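Local coordinates for protein serine Recombinase (Sulfolobus solfataricus, PDB 3LHF) that probably binds DNA and exchanges DNA strands as a transposon-encoded serine recombinase, represented here by its resolvase-type N-terminal domain, at residues Y25-Q29 with V95-E99. The protein carries 1 engineered substitution. Sequence-based numbering, arbitrary orientation.
Sequences YLEEQ and VINQE
How one apolar side chain can pack a loop against a helix is illustrated where the C-terminal turn of helix 16-29 meets residues 95-99. Residues 25-29 are regular alpha-helix (phi/psi near -64/-41), with Gln29 N bonded to Tyr25 O at 3.1 Å. The CA-CB bond of Tyr25 (chi1 t) points toward the loop; its ring lies obliquely to Ile96 CD1, and its hydroxyl end lies beside the Asn97 side chain. Leu26 (m, t) leaves its helix sideways, yet its CD2 lies 3.3 Å from Ile96 CD1, while its side chain also touches Leu6 and Ala8 of strand 3-10. The helix thus packs against the four-stranded parallel sheet of a resolvase-type N-terminal domain, strand order 2-1-3-4, and the contact extends that packing to the loop leaving edge strand 92-95. Glu27 and Glu28 are out of reach. Gln29 (m, m) adds its aliphatic part, CG lying 3.7 Å from Ile96 CD1; its CA and that of Ile96, 7.8 Å apart, set the register. Ile96 (p, t; phi/psi -81/-18) points at the helix just beyond Val95, whose side chain faces away, and an inverse gamma turn centred on Gln98 follows, Glu99 N bonding Asn97 O at 2.9 Å.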
ATOM      1  N   TYR D  25     -18.606 -18.644   2.963  1.00 47.94           N
ATOM      2  CA  TYR D  25     -17.812 -19.157   1.872  1.00 48.61           C
ATOM      3  C   TYR D  25     -16.418 -19.570   2.309  1.00 47.59           C
ATOM      4  O   TYR D  25     -15.942 -20.604   1.934  1.00 49.69           O
ATOM      5  CB  TYR D  25     -17.716 -18.120   0.775  1.00 47.54           C
ATOM      6  CG  TYR D  25     -16.655 -18.436  -0.213  1.00 49.77           C
ATOM      7  CD1 TYR D  25     -15.447 -17.796  -0.184  1.00 46.58           C
ATOM      8  CD2 TYR D  25     -16.848 -19.402  -1.154  1.00 49.55           C
ATOM      9  CE1 TYR D  25     -14.490 -18.093  -1.073  1.00 45.33           C
ATOM     10  CE2 TYR D  25     -15.894 -19.703  -2.041  1.00 49.47           C
ATOM     11  CZ  TYR D  25     -14.716 -19.052  -1.997  1.00 48.23           C
ATOM     12  OH  TYR D  25     -13.771 -19.370  -2.887  1.00 49.29           O
ATOM     13  N   LEU D  26     -15.770 -18.757   3.115  1.00 45.15           N
ATOM     14  CA  LEU D  26     -14.453 -19.093   3.603  1.00 44.29           C
ATOM     15  C   LEU D  26     -14.486 -20.352   4.453  1.00 46.80           C
ATOM     16  O   LEU D  26     -13.642 -21.200   4.330  1.00 44.79           O
ATOM     17  CB  LEU D  26     -13.886 -17.940   4.406  1.00 39.85           C
ATOM     18  CG  LEU D  26     -13.373 -16.757   3.611  1.00 41.45           C
ATOM     19  CD1 LEU D  26     -13.431 -15.520   4.410  1.00 39.10           C
ATOM     20  CD2 LEU D  26     -11.991 -17.007   3.133  1.00 42.14           C
ATOM     21  N   GLU D  27     -15.494 -20.455   5.297  1.00 44.24           N
ATOM     22  CA  GLU D  27     -15.652 -21.575   6.184  1.00 44.06           C
ATOM     23  C   GLU D  27     -15.841 -22.870   5.420  1.00 43.70           C
ATOM     24  O   GLU D  27     -15.355 -23.885   5.830  1.00 47.98           O
ATOM     25  CB  GLU D  27     -16.792 -21.323   7.161  1.00 44.84           C
ATOM     26  CG  GLU D  27     -16.571 -20.130   8.029  1.00 44.70           C
ATOM     27  CD  GLU D  27     -17.746 -19.819   8.912  1.00 51.18           C
ATOM     28  OE1 GLU D  27     -18.811 -20.372   8.697  1.00 52.80           O
ATOM     29  OE2 GLU D  27     -17.612 -19.010   9.817  1.00 49.09           O
ATOM     30  N   GLU D  28     -16.572 -22.825   4.325  1.00 45.51           N
ATOM     31  CA  GLU D  28     -16.739 -23.966   3.447  1.00 46.32           C
ATOM     32  C   GLU D  28     -15.450 -24.397   2.765  1.00 51.86           C
ATOM     33  O   GLU D  28     -15.206 -25.567   2.560  1.00 48.00           O
ATOM     34  CB  GLU D  28     -17.808 -23.683   2.407  1.00 43.32           C
ATOM     35  N   GLN D  29     -14.652 -23.425   2.372  1.00 48.78           N
ATOM     36  CA  GLN D  29     -13.355 -23.687   1.807  1.00 45.43           C
ATOM     37  C   GLN D  29     -12.318 -24.290   2.766  1.00 48.56           C
ATOM     38  O   GLN D  29     -11.602 -25.171   2.381  1.00 50.46           O
ATOM     39  CB  GLN D  29     -12.832 -22.435   1.127  1.00 50.05           C
ATOM     40  CG  GLN D  29     -13.771 -21.851   0.126  1.00 47.36           C
ATOM     41  CD  GLN D  29     -14.410 -22.889  -0.733  1.00 50.23           C
ATOM     42  OE1 GLN D  29     -15.605 -22.908  -0.898  1.00 47.04           O
ATOM     43  NE2 GLN D  29     -13.615 -23.765  -1.278  1.00 50.52           N
ATOM     44  N   VAL D  95      -5.028 -17.448  -0.440  1.00 50.26           N
ATOM     45  CA  VAL D  95      -6.002 -16.683  -1.187  1.00 47.99           C
ATOM     46  C   VAL D  95      -6.860 -17.629  -2.000  1.00 45.75           C
ATOM     47  O   VAL D  95      -6.381 -18.253  -2.891  1.00 51.76           O
ATOM     48  CB  VAL D  95      -5.304 -15.723  -2.157  1.00 48.56           C
ATOM     49  CG1 VAL D  95      -6.295 -15.062  -3.038  1.00 49.40           C
ATOM     50  CG2 VAL D  95      -4.511 -14.709  -1.433  1.00 42.54           C
ATOM     51  N   ILE D  96      -8.136 -17.736  -1.695  1.00 46.34           N
ATOM     52  CA  ILE D  96      -8.929 -18.753  -2.336  1.00 46.49           C
ATOM     53  C   ILE D  96      -9.424 -18.410  -3.733  1.00 48.21           C
ATOM     54  O   ILE D  96      -9.771 -19.278  -4.462  1.00 51.79           O
ATOM     55  CB  ILE D  96     -10.036 -19.350  -1.426  1.00 48.22           C
ATOM     56  CG1 ILE D  96     -10.985 -18.305  -0.903  1.00 46.82           C
ATOM     57  CG2 ILE D  96      -9.449 -20.093  -0.226  1.00 37.08           C
ATOM     58  CD1 ILE D  96     -11.704 -18.781   0.309  1.00 45.75           C
ATOM     59  N   ASN D  97      -9.417 -17.152  -4.115  1.00 47.10           N
ATOM     60  CA  ASN D  97      -9.732 -16.785  -5.479  1.00 47.43           C
ATOM     61  C   ASN D  97      -8.737 -15.789  -5.971  1.00 47.62           C
ATOM     62  O   ASN D  97      -8.710 -14.676  -5.523  1.00 50.98           O
ATOM     63  CB  ASN D  97     -11.132 -16.229  -5.613  1.00 43.82           C
ATOM     64  CG  ASN D  97     -12.176 -17.240  -5.320  1.00 48.42           C
ATOM     65  OD1 ASN D  97     -12.011 -18.405  -5.566  1.00 45.93           O
ATOM     66  ND2 ASN D  97     -13.256 -16.795  -4.762  1.00 50.64           N
ATOM     67  N   GLN D  98      -7.903 -16.213  -6.895  1.00 45.26           N
ATOM     68  CA  GLN D  98      -6.799 -15.408  -7.338  1.00 47.16           C
ATOM     69  C   GLN D  98      -7.165 -14.403  -8.425  1.00 50.24           C
ATOM     70  O   GLN D  98      -6.737 -14.530  -9.545  1.00 51.27           O
ATOM     71  CB  GLN D  98      -5.702 -16.339  -7.808  1.00 47.85           C
ATOM     72  CG  GLN D  98      -4.330 -15.828  -7.625  1.00 49.61           C
ATOM     73  CD  GLN D  98      -3.785 -16.091  -6.268  1.00 56.02           C
ATOM     74  OE1 GLN D  98      -3.709 -17.223  -5.824  1.00 56.27           O
ATOM     75  NE2 GLN D  98      -3.385 -15.041  -5.598  1.00 58.75           N
ATOM     76  N   GLU D  99      -7.937 -13.392  -8.060  1.00 54.54           N
ATOM     77  CA  GLU D  99      -8.491 -12.421  -8.992  1.00 52.68           C
ATOM     78  C   GLU D  99      -8.858 -11.077  -8.356  1.00 54.39           C
ATOM     79  O   GLU D  99      -8.962 -10.958  -7.155  1.00 49.66           O
ATOM     80  CB  GLU D  99      -9.725 -13.012  -9.648  1.00 52.43           C
ATOM     81  CG  GLU D  99     -10.618 -12.033 -10.325  1.00 57.33           C
ATOM     82  CD  GLU D  99     -11.888 -12.663 -10.791  1.00 56.19           C
ATOM     83  OE1 GLU D  99     -12.421 -13.481 -10.054  1.00 54.13           O
ATOM     84  OE2 GLU D  99     -12.350 -12.338 -11.884  1.00 58.52           O
TER